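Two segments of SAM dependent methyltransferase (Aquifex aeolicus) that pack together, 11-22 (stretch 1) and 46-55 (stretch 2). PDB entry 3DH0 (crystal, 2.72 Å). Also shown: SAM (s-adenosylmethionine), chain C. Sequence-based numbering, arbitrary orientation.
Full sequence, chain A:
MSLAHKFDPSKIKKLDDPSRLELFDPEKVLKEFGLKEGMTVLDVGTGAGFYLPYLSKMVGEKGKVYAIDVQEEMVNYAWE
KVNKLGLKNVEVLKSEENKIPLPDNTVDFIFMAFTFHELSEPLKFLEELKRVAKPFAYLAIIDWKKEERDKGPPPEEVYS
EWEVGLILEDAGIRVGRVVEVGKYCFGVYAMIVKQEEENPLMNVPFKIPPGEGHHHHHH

Stretch 1 11-22: KIKKLDDPSRLE
Stretch 2, residues 46-55: TGAGFYLPYL

No direct hydrogen bond joins the two stretches; instead, Arg20 of stretch 1 reaches beside Phe50 and Tyr51 to S-adenosylmethionine, its positive guanidinium suiting the carboxylate. Arg20 NH1 donates to SAM OXT at 3.0 Å; a weak bond, less certain because SAM O is crowded in the model, runs from Arg20 NH2 to SAM O (3.1 Å). One water also bridges the stretches, donating to Arg20 O and accepting from Tyr51 OH (m, chi2 -67°), both at 2.8 Å.

Residues 12–15 have helical phi/psi, with Leu15 N bonded to Ile12 O (2.8 Å); residues 18–22 form a 3-10 segment. In stretch 2, a type II' turn from Thr46 to Gly49, closed by Gly49 N to Thr46 O (2.7 Å), precedes a helix starting at Leu52. Gly47 (53/-115) and Ala48 (-83/-13) are its central residues; Gly49 also has positive phi (85/27).

Leu15 CA lies 5.8 Å from Ala48 CA, and Asp16 CA 5.5 Å from Phe50 CA. The small Ala48 CB points toward stretch 1, burying nonpolar surface against Ile12 CG1 (t, t) and Leu15 CB (m, t), each at 3.8 Å. Phe50 (t, chi2 68°) buries the largest area: Arg20 CG (m, -91°, m, -64°) sits over its ring face, 4.3 Å from the centroid, a CH-pi contact. Apolar Leu21 CD2 (m, t) packs against Phe50 CZ (4.0 Å) and Tyr54 CZ (m, chi2 -75°; 4.2 Å).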

# COMPACT_ATOMS: atom_id res chain seq x y z
N LYS A 11 -10.04 -5.13 15.31
CA LYS A 11 -9.18 -6.27 15.00
C LYS A 11 -7.78 -5.80 14.61
O LYS A 11 -6.95 -6.60 14.20
CB LYS A 11 -9.76 -7.07 13.83
CG LYS A 11 -11.00 -7.89 14.11
CD LYS A 11 -11.44 -8.61 12.84
CE LYS A 11 -12.39 -9.76 13.14
NZ LYS A 11 -13.62 -9.31 13.84
N ILE A 12 -7.53 -4.50 14.75
CA ILE A 12 -6.25 -3.92 14.37
C ILE A 12 -4.97 -4.64 14.80
O ILE A 12 -3.96 -4.56 14.10
CB ILE A 12 -6.14 -2.46 14.84
CG1 ILE A 12 -5.03 -1.76 14.05
CG2 ILE A 12 -5.83 -2.40 16.33
CD1 ILE A 12 -5.11 -0.27 14.09
N LYS A 13 -5.01 -5.33 15.93
CA LYS A 13 -3.83 -6.04 16.41
C LYS A 13 -3.45 -7.13 15.42
O LYS A 13 -2.32 -7.62 15.43
CB LYS A 13 -4.11 -6.64 17.78
CG LYS A 13 -3.12 -6.23 18.84
CD LYS A 13 -3.14 -4.75 19.08
CE LYS A 13 -1.93 -4.32 19.89
NZ LYS A 13 -0.65 -4.68 19.21
N LYS A 14 -4.40 -7.52 14.58
CA LYS A 14 -4.15 -8.54 13.58
C LYS A 14 -3.28 -7.95 12.48
O LYS A 14 -2.67 -8.67 11.70
CB LYS A 14 -5.47 -9.03 12.97
CG LYS A 14 -6.07 -10.26 13.62
CD LYS A 14 -7.31 -10.69 12.83
CE LYS A 14 -7.95 -11.97 13.37
NZ LYS A 14 -9.38 -12.19 12.93
N LEU A 15 -3.23 -6.63 12.42
CA LEU A 15 -2.42 -5.95 11.43
C LEU A 15 -1.04 -5.63 12.00
O LEU A 15 -0.08 -5.43 11.26
CB LEU A 15 -3.13 -4.67 10.98
CG LEU A 15 -4.53 -4.84 10.38
CD1 LEU A 15 -5.20 -3.47 10.20
CD2 LEU A 15 -4.44 -5.60 9.06
N ASP A 16 -0.94 -5.61 13.32
CA ASP A 16 0.31 -5.30 14.00
C ASP A 16 0.90 -6.59 14.59
O ASP A 16 1.29 -6.65 15.75
CB ASP A 16 0.03 -4.26 15.11
CG ASP A 16 1.26 -3.46 15.49
OD1 ASP A 16 2.20 -3.39 14.67
OD2 ASP A 16 1.28 -2.88 16.59
N ASP A 17 0.95 -7.63 13.75
CA ASP A 17 1.46 -8.94 14.15
C ASP A 17 2.78 -9.26 13.46
O ASP A 17 2.83 -9.44 12.24
CB ASP A 17 0.41 -10.00 13.80
CG ASP A 17 0.75 -11.36 14.35
OD1 ASP A 17 -0.06 -12.28 14.13
OD2 ASP A 17 1.80 -11.52 15.00
N PRO A 18 3.88 -9.36 14.23
CA PRO A 18 5.18 -9.66 13.63
C PRO A 18 5.20 -10.93 12.81
O PRO A 18 6.12 -11.15 12.03
CB PRO A 18 6.11 -9.72 14.84
CG PRO A 18 5.24 -10.15 15.93
CD PRO A 18 3.98 -9.36 15.70
N SER A 19 4.17 -11.76 12.95
CA SER A 19 4.12 -13.01 12.20
C SER A 19 3.67 -12.82 10.75
O SER A 19 3.61 -13.80 9.99
CB SER A 19 3.17 -13.99 12.88
OG SER A 19 1.85 -13.51 12.84
N ARG A 20 3.35 -11.58 10.39
CA ARG A 20 2.92 -11.24 9.03
C ARG A 20 4.14 -11.38 8.14
O ARG A 20 4.02 -11.52 6.92
CB ARG A 20 2.42 -9.79 8.94
CG ARG A 20 1.24 -9.39 9.83
CD ARG A 20 -0.13 -9.58 9.18
NE ARG A 20 -0.39 -8.80 7.95
CZ ARG A 20 -0.45 -7.47 7.85
NH1 ARG A 20 -0.24 -6.69 8.90
NH2 ARG A 20 -0.75 -6.93 6.68
N LEU A 21 5.31 -11.33 8.75
CA LEU A 21 6.54 -11.43 7.98
C LEU A 21 6.58 -12.75 7.24
O LEU A 21 7.26 -12.88 6.22
CB LEU A 21 7.72 -11.30 8.92
CG LEU A 21 7.68 -9.94 9.61
CD1 LEU A 21 8.64 -9.94 10.77
CD2 LEU A 21 8.01 -8.85 8.60
N GLU A 22 5.86 -13.73 7.74
CA GLU A 22 5.81 -15.05 7.12
C GLU A 22 5.15 -15.00 5.74
O GLU A 22 5.17 -15.98 5.00
CB GLU A 22 5.06 -16.01 8.03
CG GLU A 22 5.84 -16.39 9.28
CD GLU A 22 4.93 -16.80 10.43
OE1 GLU A 22 3.78 -17.21 10.14
OE2 GLU A 22 5.37 -16.72 11.60
N THR A 46 -2.63 2.27 5.26
CA THR A 46 -1.62 2.17 6.29
C THR A 46 -2.02 1.31 7.49
O THR A 46 -1.17 0.67 8.11
CB THR A 46 -1.18 3.56 6.76
OG1 THR A 46 0.14 3.47 7.29
CG2 THR A 46 -2.11 4.08 7.83
N GLY A 47 -3.31 1.28 7.80
CA GLY A 47 -3.79 0.47 8.91
C GLY A 47 -3.10 0.69 10.24
O GLY A 47 -3.19 1.75 10.84
N ALA A 48 -2.41 -0.34 10.72
CA ALA A 48 -1.69 -0.25 11.98
C ALA A 48 -0.31 0.40 11.78
O ALA A 48 0.35 0.78 12.73
CB ALA A 48 -1.54 -1.64 12.59
N GLY A 49 0.11 0.51 10.52
CA GLY A 49 1.40 1.08 10.20
C GLY A 49 2.48 0.02 10.28
O GLY A 49 3.64 0.33 10.54
N PHE A 50 2.07 -1.23 10.05
CA PHE A 50 2.97 -2.37 10.11
C PHE A 50 4.20 -2.25 9.22
O PHE A 50 5.31 -2.35 9.70
CB PHE A 50 2.22 -3.65 9.77
CG PHE A 50 3.06 -4.89 9.89
CD1 PHE A 50 3.50 -5.33 11.13
CD2 PHE A 50 3.46 -5.59 8.75
CE1 PHE A 50 4.32 -6.45 11.25
CE2 PHE A 50 4.28 -6.71 8.85
CZ PHE A 50 4.72 -7.15 10.11
N TYR A 51 3.99 -2.05 7.93
CA TYR A 51 5.10 -1.91 6.99
C TYR A 51 5.80 -0.54 7.02
O TYR A 51 6.77 -0.33 6.32
CB TYR A 51 4.63 -2.20 5.58
CG TYR A 51 4.20 -3.63 5.37
CD1 TYR A 51 5.13 -4.67 5.44
CD2 TYR A 51 2.88 -3.96 5.15
CE1 TYR A 51 4.74 -5.99 5.28
CE2 TYR A 51 2.48 -5.29 4.99
CZ TYR A 51 3.42 -6.29 5.06
OH TYR A 51 3.05 -7.59 4.92
N LEU A 52 5.32 0.37 7.85
CA LEU A 52 5.91 1.71 7.93
C LEU A 52 7.39 1.74 8.32
O LEU A 52 8.17 2.52 7.77
CB LEU A 52 5.08 2.60 8.86
CG LEU A 52 3.77 3.17 8.27
CD1 LEU A 52 3.08 4.09 9.27
CD2 LEU A 52 4.08 3.93 6.99
N PRO A 53 7.80 0.91 9.29
CA PRO A 53 9.21 0.93 9.67
C PRO A 53 10.11 0.61 8.47
O PRO A 53 11.25 1.05 8.39
CB PRO A 53 9.29 -0.15 10.74
CG PRO A 53 7.97 -0.02 11.41
CD PRO A 53 7.01 0.12 10.25
N TYR A 54 9.56 -0.15 7.54
CA TYR A 54 10.27 -0.57 6.35
C TYR A 54 10.41 0.53 5.34
O TYR A 54 11.50 0.93 4.99
CB TYR A 54 9.55 -1.77 5.74
CG TYR A 54 9.54 -2.93 6.69
CD1 TYR A 54 10.69 -3.69 6.89
CD2 TYR A 54 8.42 -3.21 7.48
CE1 TYR A 54 10.75 -4.68 7.84
CE2 TYR A 54 8.47 -4.21 8.46
CZ TYR A 54 9.65 -4.93 8.63
OH TYR A 54 9.74 -5.89 9.61
N LEU A 55 9.27 1.02 4.87
CA LEU A 55 9.24 2.13 3.92
C LEU A 55 10.09 3.28 4.45
O LEU A 55 10.85 3.90 3.71
CB LEU A 55 7.79 2.59 3.77
CG LEU A 55 6.81 1.54 3.24
CD1 LEU A 55 5.38 2.03 3.44
CD2 LEU A 55 7.11 1.25 1.77
N SAM C . -1.65 -2.52 4.81
CA SAM C . -1.81 -2.74 6.28
C SAM C . -0.70 -3.62 6.81
O SAM C . 0.15 -4.04 6.02
OXT SAM C . -0.73 -3.86 8.06
CB SAM C . -3.16 -3.40 6.56
CG SAM C . -4.20 -2.72 5.76
SD SAM C . -5.93 -3.26 5.86
CE SAM C . -5.89 -4.85 5.02
C5' SAM C . -6.65 -2.16 4.74
C4' SAM C . -6.82 -0.74 5.24
O4' SAM C . -7.36 -0.03 4.13
C3' SAM C . -7.93 -0.58 6.30
O3' SAM C . -7.23 -0.23 7.52
C2' SAM C . -8.77 0.60 5.86
O2' SAM C . -9.14 1.57 6.82
C1' SAM C . -7.98 1.09 4.61
N9 SAM C . -8.74 1.63 3.50
C8 SAM C . -9.89 1.16 2.89
N7 SAM C . -10.28 1.91 1.90
C5 SAM C . -9.34 2.93 1.85
C6 SAM C . -9.19 4.06 0.99
N6 SAM C . -10.06 4.32 -0.00
N1 SAM C . -8.11 4.91 1.21
C2 SAM C . -7.26 4.62 2.22
N3 SAM C . -7.31 3.59 3.07
C4 SAM C . -8.38 2.77 2.83
O HOH W 1 5.16 -9.34 5.49